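Local coordinates for protein 2-oxo-1,2-dihydroquinoline 8-monooxygenase, oxygenase component (Pseudomonas putida, PDB 1Z02) that probably hydroxylates 2-oxo-1,2-dihydroquinoline at carbon 8, using a Rieske [2Fe-2S] cluster and a mononuclear iron in a three-chain assembly, at residues P46-F49 with T50-E54; V162-L165 with A166-L169; V319-T322 with D323-E327; A389-I392 with S393-T396. All coordinates share one frame; numbering follows the deposited sequence.

In the fold
All four contacts are local turns in series along the chain, so none nests in or crosses another. Contact 1 ends strand 43-49 in the Rieske part and starts the loop toward strand 58-63. Contact 2 is a short 3-10 turn between strands 147-152 and 196-206. Contact 3 closes the hairpin of strands 313-320 and 325-335. It touches contact 1 where Pro46 packs on Val319, and His202 bonds to both Glu52 and Glu327. Contact 4 starts helix 392-404, with its centre about 35 Å from that of contact 1. Contacts 3 and 4 also meet the second subunit, so both lie at a subunit interface.

Contact 1 of 4, residues P46-F49 with T50-E54; sequences PALF and THELE
Two hydrogen bonds join Phe49 and Glu52 round the turn. The backbone N of Glu52 donates to Phe49 O at 2.8 Å. In return Glu52 OE1 accepts from Phe49 N at 2.8 Å, through its anti lone pair and almost straight at 176°. The Glu52 chain is extended beyond CG, and its CG lies beside its own backbone N (chi1 -72°). This carries the carboxylate back across the turn. OE1 also bonds to His202, and OE2 forms a salt bridge with Lys438. Replacing Glu52 with alanine removes the carboxylate, and Phe49 N and His202 would probably lose this acceptor and Lys438 its charge partner. Phe49 CB sits over one face of the His51 ring, a CH-pi contact with CB 3.7 Å from the ring centroid. The two rings run nearly parallel, 17° apart, but are slid so far that they barely overlap. The apolar contact is Leu48 CD1 with Leu53 CG, at 4.2 Å. The 3-10 turn 50-52 follows directly on strand 43-49. Ala47 and Leu48 both face Ile148 in a classic beta bulge. Leu48 and Leu53 rest on Gln59 of strand 58-63, and Phe49 touches Met147 of strand 147-152.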
ATOM      1  N   PRO A  46      27.360  -4.791   7.913  1.00  8.57           N
ATOM      2  CA  PRO A  46      27.174  -4.797   9.364  1.00  9.27           C
ATOM      3  C   PRO A  46      25.746  -5.321   9.578  1.00 10.34           C
ATOM      4  O   PRO A  46      24.813  -4.902   8.882  1.00  9.48           O
ATOM      5  CB  PRO A  46      27.341  -3.322   9.732  1.00  8.64           C
ATOM      6  CG  PRO A  46      26.812  -2.612   8.527  1.00  8.53           C
ATOM      7  CD  PRO A  46      27.416  -3.409   7.394  1.00  8.59           C
ATOM      8  N   ALA A  47      25.577  -6.260  10.501  1.00 10.34           N
ATOM      9  CA  ALA A  47      24.256  -6.825  10.758  1.00 10.68           C
ATOM     10  C   ALA A  47      23.606  -6.264  12.017  1.00 10.68           C
ATOM     11  O   ALA A  47      22.437  -5.855  12.005  1.00 10.60           O
ATOM     12  CB  ALA A  47      24.351  -8.356  10.865  1.00 13.21           C
ATOM     13  N   LEU A  48      24.361  -6.261  13.109  1.00  9.84           N
ATOM     14  CA  LEU A  48      23.849  -5.779  14.389  1.00 10.24           C
ATOM     15  C   LEU A  48      25.006  -5.357  15.271  1.00 10.24           C
ATOM     16  O   LEU A  48      26.136  -5.778  15.049  1.00 10.47           O
ATOM     17  CB  LEU A  48      23.091  -6.904  15.112  1.00 10.44           C
ATOM     18  CG  LEU A  48      21.801  -7.480  14.526  1.00 10.40           C
ATOM     19  CD1 LEU A  48      21.460  -8.780  15.227  1.00 10.31           C
ATOM     20  CD2 LEU A  48      20.678  -6.473  14.676  1.00 13.62           C
ATOM     21  N   PHE A  49      24.726  -4.508  16.252  1.00 11.24           N
ATOM     22  CA  PHE A  49      25.748  -4.111  17.203  1.00 11.21           C
ATOM     23  C   PHE A  49      25.803  -5.293  18.161  1.00 11.35           C
ATOM     24  O   PHE A  49      24.814  -6.005  18.337  1.00 10.02           O
ATOM     25  CB  PHE A  49      25.334  -2.859  17.982  1.00 12.93           C
ATOM     26  CG  PHE A  49      25.514  -1.574  17.221  1.00 12.66           C
ATOM     27  CD1 PHE A  49      24.409  -0.796  16.880  1.00 13.10           C
ATOM     28  CD2 PHE A  49      26.788  -1.132  16.860  1.00 13.35           C
ATOM     29  CE1 PHE A  49      24.565   0.410  16.185  1.00 12.56           C
ATOM     30  CE2 PHE A  49      26.959   0.074  16.163  1.00 13.13           C
ATOM     31  CZ  PHE A  49      25.841   0.846  15.827  1.00 14.24           C
ATOM     32  N   THR A  50      26.952  -5.513  18.778  1.00 13.08           N
ATOM     33  CA  THR A  50      27.096  -6.611  19.711  1.00 12.78           C
ATOM     34  C   THR A  50      26.023  -6.569  20.800  1.00 11.89           C
ATOM     35  O   THR A  50      25.485  -7.608  21.189  1.00 12.33           O
ATOM     36  CB  THR A  50      28.506  -6.581  20.346  1.00 14.29           C
ATOM     37  OG1 THR A  50      29.483  -6.905  19.344  1.00 13.97           O
ATOM     38  CG2 THR A  50      28.612  -7.567  21.493  1.00 15.20           C
ATOM     39  N   HIS A  51      25.697  -5.371  21.275  1.00 11.83           N
ATOM     40  CA  HIS A  51      24.698  -5.238  22.330  1.00 13.87           C
ATOM     41  C   HIS A  51      23.292  -5.633  21.881  1.00 13.95           C
ATOM     42  O   HIS A  51      22.389  -5.781  22.705  1.00 15.00           O
ATOM     43  CB  HIS A  51      24.710  -3.815  22.913  1.00 13.92           C
ATOM     44  CG  HIS A  51      24.317  -2.744  21.946  1.00 13.69           C
ATOM     45  ND1 HIS A  51      23.019  -2.568  21.512  1.00 15.80           N
ATOM     46  CD2 HIS A  51      25.045  -1.763  21.360  1.00 13.00           C
ATOM     47  CE1 HIS A  51      22.965  -1.523  20.705  1.00 14.04           C
ATOM     48  NE2 HIS A  51      24.182  -1.016  20.597  1.00 14.10           N
ATOM     49  N   GLU A  52      23.108  -5.831  20.580  1.00 13.23           N
ATOM     50  CA  GLU A  52      21.802  -6.225  20.069  1.00 11.12           C
ATOM     51  C   GLU A  52      21.642  -7.741  20.026  1.00 11.05           C
ATOM     52  O   GLU A  52      20.595  -8.242  19.618  1.00  9.78           O
ATOM     53  CB  GLU A  52      21.589  -5.655  18.673  1.00 11.68           C
ATOM     54  CG  GLU A  52      21.360  -4.166  18.640  1.00 11.07           C
ATOM     55  CD  GLU A  52      21.140  -3.642  17.233  1.00 10.81           C
ATOM     56  OE1 GLU A  52      22.117  -3.591  16.462  1.00 10.67           O
ATOM     57  OE2 GLU A  52      19.988  -3.285  16.896  1.00 12.96           O
ATOM     58  N   LEU A  53      22.676  -8.466  20.450  1.00  9.56           N
ATOM     59  CA  LEU A  53      22.650  -9.926  20.441  1.00 13.24           C
ATOM     60  C   LEU A  53      23.437 -10.467  21.639  1.00 14.21           C
ATOM     61  O   LEU A  53      24.654 -10.610  21.579  1.00 15.02           O
ATOM     62  CB  LEU A  53      23.262 -10.444  19.132  1.00 13.21           C
ATOM     63  CG  LEU A  53      22.603 -11.504  18.229  1.00 17.69           C
ATOM     64  CD1 LEU A  53      23.358 -12.758  18.233  1.00 17.05           C
ATOM     65  CD2 LEU A  53      21.184 -11.698  18.551  1.00 15.58           C
ATOM     66  N   GLU A  54      22.736 -10.740  22.734  1.00 15.88           N
ATOM     67  CA  GLU A  54      23.372 -11.270  23.937  1.00 17.19           C
ATOM     68  C   GLU A  54      23.360 -12.795  23.874  1.00 16.66           C
ATOM     69  O   GLU A  54      22.746 -13.375  22.975  1.00 14.63           O
ATOM     70  CB  GLU A  54      22.623 -10.787  25.176  1.00 19.65           C
ATOM     71  CG  GLU A  54      22.599  -9.278  25.300  1.00 22.42           C
ATOM     72  CD  GLU A  54      21.803  -8.800  26.499  1.00 24.42           C
ATOM     73  OE1 GLU A  54      21.720  -7.571  26.698  1.00 24.68           O
ATOM     74  OE2 GLU A  54      21.260  -9.648  27.243  1.00 26.37           O
TER

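Contact 2 of 4, residues V162-L165 with A166-L169; sequences VPPL and AHDL
Pro164 lies over the face of the His167 ring. Its CD stands above the middle of the imidazole, 3.8 Å from the centroid and only 12° off the ring normal, in a CH-pi contact. The two side chains cross at a slant. His167 CG is anti to its own carbonyl carbon (chi1 -75°), which swings the ring back along the chain to the prolines. Pro163 adds its CB, 4.0 Å from His167 ND1. A second pair, Leu165 and Leu169, spans the turn. Leu165 CG meets Leu169 CD2 at 3.8 Å, again with the side chains set aslant. Backbone bonds shape the turn that brings these side chains together. His167 N donates to Pro164 O at 3.1 Å, and Asp168 N to Leu165 O at 2.9 Å. Both are bonds between residues three apart, as in a 3-10 turn, and Leu169 N continues the pattern to Ala166 O. Asp168 turns its carboxylate to other parts of the chain, where OD1 bonds to Trp44 N and forms a salt bridge with Arg406. Leu165 and Leu169 both pack on Phe149 of strand 147-152. Leu165 also meets Trp44 of strand 43-49.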
ATOM      1  N   VAL A 162      35.123 -17.026   0.196  1.00 18.44           N
ATOM      2  CA  VAL A 162      34.808 -15.903   1.079  1.00 16.89           C
ATOM      3  C   VAL A 162      36.072 -15.132   1.455  1.00 16.72           C
ATOM      4  O   VAL A 162      36.994 -15.678   2.067  1.00 16.03           O
ATOM      5  CB  VAL A 162      34.084 -16.371   2.357  1.00 17.47           C
ATOM      6  CG1 VAL A 162      33.757 -15.166   3.243  1.00 16.64           C
ATOM      7  CG2 VAL A 162      32.805 -17.113   1.977  1.00 13.86           C
ATOM      8  N   PRO A 163      36.121 -13.841   1.087  1.00 15.35           N
ATOM      9  CA  PRO A 163      37.254 -12.950   1.353  1.00 15.04           C
ATOM     10  C   PRO A 163      37.297 -12.401   2.775  1.00 16.30           C
ATOM     11  O   PRO A 163      36.308 -12.462   3.504  1.00 16.77           O
ATOM     12  CB  PRO A 163      37.050 -11.847   0.325  1.00 15.19           C
ATOM     13  CG  PRO A 163      35.557 -11.680   0.363  1.00 15.53           C
ATOM     14  CD  PRO A 163      35.061 -13.125   0.347  1.00 15.03           C
ATOM     15  N   PRO A 164      38.451 -11.859   3.191  1.00 18.58           N
ATOM     16  CA  PRO A 164      38.579 -11.298   4.544  1.00 17.83           C
ATOM     17  C   PRO A 164      37.638 -10.102   4.659  1.00 16.96           C
ATOM     18  O   PRO A 164      37.343  -9.442   3.660  1.00 17.88           O
ATOM     19  CB  PRO A 164      40.042 -10.858   4.610  1.00 19.81           C
ATOM     20  CG  PRO A 164      40.723 -11.739   3.609  1.00 19.55           C
ATOM     21  CD  PRO A 164      39.738 -11.832   2.477  1.00 17.73           C
ATOM     22  N   LEU A 165      37.168  -9.828   5.871  1.00 14.43           N
ATOM     23  CA  LEU A 165      36.280  -8.699   6.105  1.00 13.05           C
ATOM     24  C   LEU A 165      36.973  -7.391   5.691  1.00 13.69           C
ATOM     25  O   LEU A 165      36.342  -6.475   5.159  1.00 13.22           O
ATOM     26  CB  LEU A 165      35.892  -8.651   7.588  1.00  8.90           C
ATOM     27  CG  LEU A 165      35.230  -7.382   8.131  1.00  9.72           C
ATOM     28  CD1 LEU A 165      33.845  -7.207   7.515  1.00  5.23           C
ATOM     29  CD2 LEU A 165      35.159  -7.477   9.650  1.00  8.82           C
ATOM     30  N   ALA A 166      38.277  -7.317   5.936  1.00 13.41           N
ATOM     31  CA  ALA A 166      39.055  -6.133   5.603  1.00 13.41           C
ATOM     32  C   ALA A 166      38.856  -5.697   4.150  1.00 14.51           C
ATOM     33  O   ALA A 166      38.855  -4.502   3.847  1.00 14.76           O
ATOM     34  CB  ALA A 166      40.541  -6.399   5.880  1.00 11.63           C
ATOM     35  N   HIS A 167      38.676  -6.662   3.250  1.00 13.87           N
ATOM     36  CA  HIS A 167      38.488  -6.341   1.836  1.00 15.64           C
ATOM     37  C   HIS A 167      37.237  -5.515   1.546  1.00 14.67           C
ATOM     38  O   HIS A 167      37.150  -4.860   0.503  1.00 14.66           O
ATOM     39  CB  HIS A 167      38.473  -7.618   0.990  1.00 16.12           C
ATOM     40  CG  HIS A 167      39.827  -8.224   0.786  1.00 19.55           C
ATOM     41  ND1 HIS A 167      40.070  -9.198  -0.159  1.00 19.78           N
ATOM     42  CD2 HIS A 167      41.009  -8.004   1.411  1.00 22.33           C
ATOM     43  CE1 HIS A 167      41.342  -9.552  -0.108  1.00 21.61           C
ATOM     44  NE2 HIS A 167      41.934  -8.843   0.836  1.00 23.64           N
ATOM     45  N   ASP A 168      36.273  -5.545   2.461  1.00 14.81           N
ATOM     46  CA  ASP A 168      35.041  -4.772   2.294  1.00 13.20           C
ATOM     47  C   ASP A 168      34.918  -3.686   3.363  1.00 15.53           C
ATOM     48  O   ASP A 168      33.810  -3.264   3.717  1.00 15.12           O
ATOM     49  CB  ASP A 168      33.816  -5.693   2.347  1.00 14.32           C
ATOM     50  CG  ASP A 168      33.626  -6.492   1.069  1.00 13.65           C
ATOM     51  OD1 ASP A 168      32.688  -7.318   1.008  1.00 16.90           O
ATOM     52  OD2 ASP A 168      34.413  -6.293   0.116  1.00 13.74           O
ATOM     53  N   LEU A 169      36.063  -3.248   3.882  1.00 13.78           N
ATOM     54  CA  LEU A 169      36.110  -2.204   4.901  1.00 14.84           C
ATOM     55  C   LEU A 169      37.003  -1.092   4.364  1.00 13.69           C
ATOM     56  O   LEU A 169      37.899  -1.351   3.560  1.00 13.85           O
ATOM     57  CB  LEU A 169      36.673  -2.780   6.200  1.00 14.94           C
ATOM     58  CG  LEU A 169      35.751  -2.785   7.428  1.00 18.15           C
ATOM     59  CD1 LEU A 169      34.358  -3.098   7.065  1.00 15.90           C
ATOM     60  CD2 LEU A 169      36.268  -3.717   8.464  1.00 16.78           C
TER

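Contact 3 of 4, residues V319-T322 with D323-E327; sequences VPIT and DDTHE
Thr322 and Thr325 meet through their hydroxyls, with OG1 to OG1 at 2.8 Å; either may be the donor. Thr322 OG1 also accepts from Asp324 N at 3.2 Å, nearly straight at 165°, which makes an ST turn. A water bonds to the same Thr322 OG1 and donates to Asp324 OD2. The Thr322 hydroxyl stands between its own backbone N and carbonyl carbon (chi1 60°), where it can serve all these partners. A valine in its place would probably leave Asp324 N and the Thr325 hydroxyl without this mate. Thr322 lies at the turn of a beta hairpin, and Thr325 begins its second strand, 325-335. The hairpin belongs to the antiparallel sheet of the ring-hydroxylase part, grouped with Bet v 1-like folds. Ile321 N donates to Thr325 O at 3.0 Å, and Thr322 N reaches the same oxygen weakly. Further along, Val319 and Glu327 are an antiparallel hydrogen-bonded pair, with Glu327 N to Val319 O at 2.7 Å. Ile321 CD1 lies 3.8 Å from Glu327 OE1. That carboxylate is held in turn by Thr204 and His202 of strand 196-206. Asp323 pairs with Lys420, and His326 ND1 bonds to Gly207 O. Asp324 O receives a hydrogen bond from Ser423 of the second subunit.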
ATOM      1  N   VAL A 319      23.087  -0.198   3.971  1.00  7.84           N
ATOM      2  CA  VAL A 319      22.771  -1.592   3.702  1.00  7.24           C
ATOM      3  C   VAL A 319      21.410  -1.820   3.075  1.00  7.46           C
ATOM      4  O   VAL A 319      20.379  -1.510   3.666  1.00  9.87           O
ATOM      5  CB  VAL A 319      22.872  -2.431   4.987  1.00  5.34           C
ATOM      6  CG1 VAL A 319      22.734  -3.918   4.643  1.00  5.56           C
ATOM      7  CG2 VAL A 319      24.216  -2.139   5.701  1.00  8.82           C
ATOM      8  N   PRO A 320      21.389  -2.370   1.857  1.00  8.58           N
ATOM      9  CA  PRO A 320      20.097  -2.612   1.212  1.00  7.70           C
ATOM     10  C   PRO A 320      19.291  -3.658   1.960  1.00  7.09           C
ATOM     11  O   PRO A 320      19.836  -4.671   2.417  1.00  7.75           O
ATOM     12  CB  PRO A 320      20.484  -3.050  -0.204  1.00  7.40           C
ATOM     13  CG  PRO A 320      21.848  -3.604  -0.053  1.00 10.87           C
ATOM     14  CD  PRO A 320      22.512  -2.726   0.973  1.00 10.18           C
ATOM     15  N   ILE A 321      17.998  -3.385   2.125  1.00  6.27           N
ATOM     16  CA  ILE A 321      17.095  -4.303   2.804  1.00  6.45           C
ATOM     17  C   ILE A 321      16.259  -4.937   1.697  1.00  7.50           C
ATOM     18  O   ILE A 321      16.215  -6.164   1.553  1.00  7.95           O
ATOM     19  CB  ILE A 321      16.187  -3.556   3.796  1.00  5.65           C
ATOM     20  CG1 ILE A 321      17.040  -2.954   4.913  1.00  3.33           C
ATOM     21  CG2 ILE A 321      15.149  -4.518   4.372  1.00  1.87           C
ATOM     22  CD1 ILE A 321      16.280  -2.079   5.865  1.00  6.32           C
ATOM     23  N   THR A 322      15.587  -4.077   0.934  1.00  6.61           N
ATOM     24  CA  THR A 322      14.808  -4.491  -0.225  1.00  6.74           C
ATOM     25  C   THR A 322      15.326  -3.519  -1.279  1.00  7.75           C
ATOM     26  O   THR A 322      16.379  -2.901  -1.088  1.00  9.01           O
ATOM     27  CB  THR A 322      13.272  -4.310  -0.044  1.00  5.99           C
ATOM     28  OG1 THR A 322      12.966  -2.931   0.192  1.00  6.94           O
ATOM     29  CG2 THR A 322      12.762  -5.167   1.104  1.00  6.43           C
ATOM     30  N   ASP A 323      14.625  -3.376  -2.391  1.00  8.12           N
ATOM     31  CA  ASP A 323      15.089  -2.448  -3.407  1.00  6.98           C
ATOM     32  C   ASP A 323      14.628  -1.020  -3.141  1.00  6.18           C
ATOM     33  O   ASP A 323      14.982  -0.111  -3.885  1.00  8.01           O
ATOM     34  CB  ASP A 323      14.632  -2.909  -4.790  1.00  7.44           C
ATOM     35  CG  ASP A 323      13.123  -2.945  -4.925  1.00  7.04           C
ATOM     36  OD1 ASP A 323      12.423  -3.132  -3.912  1.00  8.24           O
ATOM     37  OD2 ASP A 323      12.643  -2.797  -6.059  1.00 10.59           O
ATOM     38  N   ASP A 324      13.826  -0.805  -2.099  1.00  7.33           N
ATOM     39  CA  ASP A 324      13.404   0.555  -1.800  1.00  6.42           C
ATOM     40  C   ASP A 324      13.519   0.935  -0.325  1.00  6.78           C
ATOM     41  O   ASP A 324      12.912   1.903   0.117  1.00  7.43           O
ATOM     42  CB  ASP A 324      11.991   0.838  -2.338  1.00  8.13           C
ATOM     43  CG  ASP A 324      10.900   0.185  -1.525  1.00  8.40           C
ATOM     44  OD1 ASP A 324       9.716   0.445  -1.840  1.00 10.17           O
ATOM     45  OD2 ASP A 324      11.209  -0.572  -0.583  1.00  7.99           O
ATOM     46  N   THR A 325      14.292   0.156   0.433  1.00  7.25           N
ATOM     47  CA  THR A 325      14.563   0.441   1.847  1.00  6.50           C
ATOM     48  C   THR A 325      15.989   0.001   2.122  1.00  6.99           C
ATOM     49  O   THR A 325      16.500  -0.914   1.472  1.00  7.59           O
ATOM     50  CB  THR A 325      13.610  -0.294   2.838  1.00  5.15           C
ATOM     51  OG1 THR A 325      13.696  -1.711   2.655  1.00  4.35           O
ATOM     52  CG2 THR A 325      12.176   0.161   2.638  1.00  4.32           C
ATOM     53  N   HIS A 326      16.640   0.672   3.065  1.00  7.65           N
ATOM     54  CA  HIS A 326      18.015   0.364   3.441  1.00  7.54           C
ATOM     55  C   HIS A 326      18.201   0.687   4.912  1.00  9.15           C
ATOM     56  O   HIS A 326      17.395   1.407   5.507  1.00 10.53           O
ATOM     57  CB  HIS A 326      19.011   1.195   2.626  1.00  6.83           C
ATOM     58  CG  HIS A 326      18.884   2.673   2.834  1.00  7.47           C
ATOM     59  ND1 HIS A 326      17.867   3.419   2.275  1.00  7.87           N
ATOM     60  CD2 HIS A 326      19.627   3.541   3.562  1.00  9.06           C
ATOM     61  CE1 HIS A 326      17.988   4.679   2.651  1.00  8.31           C
ATOM     62  NE2 HIS A 326      19.048   4.782   3.435  1.00  7.98           N
ATOM     63  N   GLU A 327      19.265   0.155   5.501  1.00  8.40           N
ATOM     64  CA  GLU A 327      19.558   0.410   6.909  1.00  8.73           C
ATOM     65  C   GLU A 327      20.784   1.328   6.947  1.00  8.31           C
ATOM     66  O   GLU A 327      21.880   0.933   6.568  1.00  7.97           O
ATOM     67  CB  GLU A 327      19.839  -0.910   7.639  1.00  9.13           C
ATOM     68  CG  GLU A 327      19.849  -0.811   9.163  1.00 10.87           C
ATOM     69  CD  GLU A 327      18.492  -0.468   9.745  1.00 11.57           C
ATOM     70  OE1 GLU A 327      17.517  -0.334   8.986  1.00 12.45           O
ATOM     71  OE2 GLU A 327      18.394  -0.325  10.975  1.00 12.45           O
TER
HETATM   72  O   HOH W   1      10.277  -2.638   0.519  1.00 13.45           O

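Contact 4 of 4, residues A389-I392 with S393-T396; sequences ATDI and SPIT
Thr396 OG1 lies beside its own backbone N and anti to the carbonyl carbon (chi1 -60°), which turns the hydroxyl back onto Ile392 O. Ile392 sends CG1 anti to its backbone N (chi1 176°), and this branch runs alongside the threonine, with CG1 3.7 Å from Thr396 OG1. The Ile392 oxygen is gripped twice. Thr396 N donates to Ile392 O at 3.0 Å, from above the carbonyl plane. The Thr396 hydroxyl donates nearly along the C=O axis, in a short bond of 2.5 Å from OG1 to Ile392 O. The hydroxyl bond probably holds the rotation of the Thr396 side chain.

One residue earlier, Asp391 O accepts the preceding bond of the helix, from Ile395 N at 3.1 Å and 163°. Carbons also lie close to Asp391 O: Ile395 CG1 at 3.1 Å and Pro394 CD at 3.2 Å. Pro394 CG also touches the Asp391 carboxylate, 3.8 Å from OD2. The proline has no N-H to give, but N-H groups in a first turn have no preceding helix carbonyl to bond, so it is readily accommodated.

Asp391 occupies the N-cap position, but its side chain makes no capping bond. Its OD1 instead bonds to Val388 N and to His86 NE2 of the second subunit, a ligand of the [2Fe-2S] cluster. The side chain of Thr390 is about 9 Å from that of the iron ligand His221. This first turn of helix 392-404 has an N-cap aspartate that reaches across the subunit interface. In Rieske oxygenases this interface brings the cluster of one chain near the mononuclear iron of its neighbour.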
ATOM      1  N   ALA A 389      30.038  18.788 -13.521  1.00 12.69           N
ATOM      2  CA  ALA A 389      31.457  18.625 -13.201  1.00 13.38           C
ATOM      3  C   ALA A 389      31.744  18.044 -11.825  1.00 13.71           C
ATOM      4  O   ALA A 389      32.602  17.170 -11.688  1.00 15.36           O
ATOM      5  CB  ALA A 389      32.182  19.964 -13.356  1.00 14.67           C
ATOM      6  N   THR A 390      31.044  18.528 -10.805  1.00 12.83           N
ATOM      7  CA  THR A 390      31.264  18.037  -9.445  1.00 14.13           C
ATOM      8  C   THR A 390      30.817  16.588  -9.262  1.00 13.47           C
ATOM      9  O   THR A 390      31.182  15.928  -8.286  1.00 13.80           O
ATOM     10  CB  THR A 390      30.525  18.903  -8.412  1.00 13.65           C
ATOM     11  OG1 THR A 390      29.152  19.023  -8.790  1.00 16.99           O
ATOM     12  CG2 THR A 390      31.141  20.283  -8.331  1.00 16.97           C
ATOM     13  N   ASP A 391      30.023  16.092 -10.202  1.00 13.42           N
ATOM     14  CA  ASP A 391      29.531  14.727 -10.120  1.00 13.34           C
ATOM     15  C   ASP A 391      30.560  13.708 -10.567  1.00 14.00           C
ATOM     16  O   ASP A 391      30.248  12.540 -10.769  1.00 14.01           O
ATOM     17  CB  ASP A 391      28.238  14.596 -10.921  1.00 10.99           C
ATOM     18  CG  ASP A 391      27.079  15.299 -10.244  1.00 11.10           C
ATOM     19  OD1 ASP A 391      26.303  16.005 -10.924  1.00 11.57           O
ATOM     20  OD2 ASP A 391      26.949  15.134  -9.012  1.00 11.11           O
ATOM     21  N   ILE A 392      31.803  14.146 -10.714  1.00 15.30           N
ATOM     22  CA  ILE A 392      32.846  13.218 -11.097  1.00 16.02           C
ATOM     23  C   ILE A 392      33.042  12.234  -9.945  1.00 16.58           C
ATOM     24  O   ILE A 392      33.554  11.123 -10.137  1.00 15.51           O
ATOM     25  CB  ILE A 392      34.180  13.930 -11.368  1.00 16.82           C
ATOM     26  CG1 ILE A 392      35.246  12.884 -11.669  1.00 17.44           C
ATOM     27  CG2 ILE A 392      34.593  14.759 -10.164  1.00 15.66           C
ATOM     28  CD1 ILE A 392      36.137  13.231 -12.779  1.00 20.70           C
ATOM     29  N   SER A 393      32.643  12.651  -8.747  1.00 17.06           N
ATOM     30  CA  SER A 393      32.763  11.805  -7.568  1.00 17.61           C
ATOM     31  C   SER A 393      31.825  10.614  -7.667  1.00 15.55           C
ATOM     32  O   SER A 393      32.273   9.470  -7.752  1.00 15.96           O
ATOM     33  CB  SER A 393      32.427  12.588  -6.295  1.00 21.18           C
ATOM     34  OG  SER A 393      33.373  13.601  -6.048  1.00 26.98           O
ATOM     35  N   PRO A 394      30.504  10.865  -7.660  1.00 13.90           N
ATOM     36  CA  PRO A 394      29.592   9.724  -7.750  1.00 13.19           C
ATOM     37  C   PRO A 394      29.783   8.876  -9.008  1.00 12.37           C
ATOM     38  O   PRO A 394      29.669   7.652  -8.946  1.00 11.53           O
ATOM     39  CB  PRO A 394      28.202  10.372  -7.656  1.00 12.06           C
ATOM     40  CG  PRO A 394      28.419  11.762  -8.190  1.00 12.53           C
ATOM     41  CD  PRO A 394      29.761  12.143  -7.622  1.00 13.47           C
ATOM     42  N   ILE A 395      30.076   9.511 -10.139  1.00 12.85           N
ATOM     43  CA  ILE A 395      30.274   8.767 -11.381  1.00 12.02           C
ATOM     44  C   ILE A 395      31.455   7.808 -11.237  1.00 12.42           C
ATOM     45  O   ILE A 395      31.369   6.637 -11.616  1.00 11.35           O
ATOM     46  CB  ILE A 395      30.503   9.725 -12.574  1.00 14.82           C
ATOM     47  CG1 ILE A 395      29.222  10.528 -12.839  1.00 14.12           C
ATOM     48  CG2 ILE A 395      30.925   8.937 -13.814  1.00 11.89           C
ATOM     49  CD1 ILE A 395      29.348  11.569 -13.927  1.00 15.68           C
ATOM     50  N   THR A 396      32.551   8.296 -10.666  1.00 12.32           N
ATOM     51  CA  THR A 396      33.726   7.462 -10.476  1.00 14.15           C
ATOM     52  C   THR A 396      33.386   6.283  -9.574  1.00 13.62           C
ATOM     53  O   THR A 396      33.893   5.175  -9.771  1.00 13.79           O
ATOM     54  CB  THR A 396      34.876   8.258  -9.845  1.00 14.64           C
ATOM     55  OG1 THR A 396      35.222   9.344 -10.705  1.00 14.36           O
ATOM     56  CG2 THR A 396      36.100   7.367  -9.644  1.00 16.06           C
TER
HETATM   57  O   HOH W   2      30.649  15.353  -4.956  1.00 26.08           O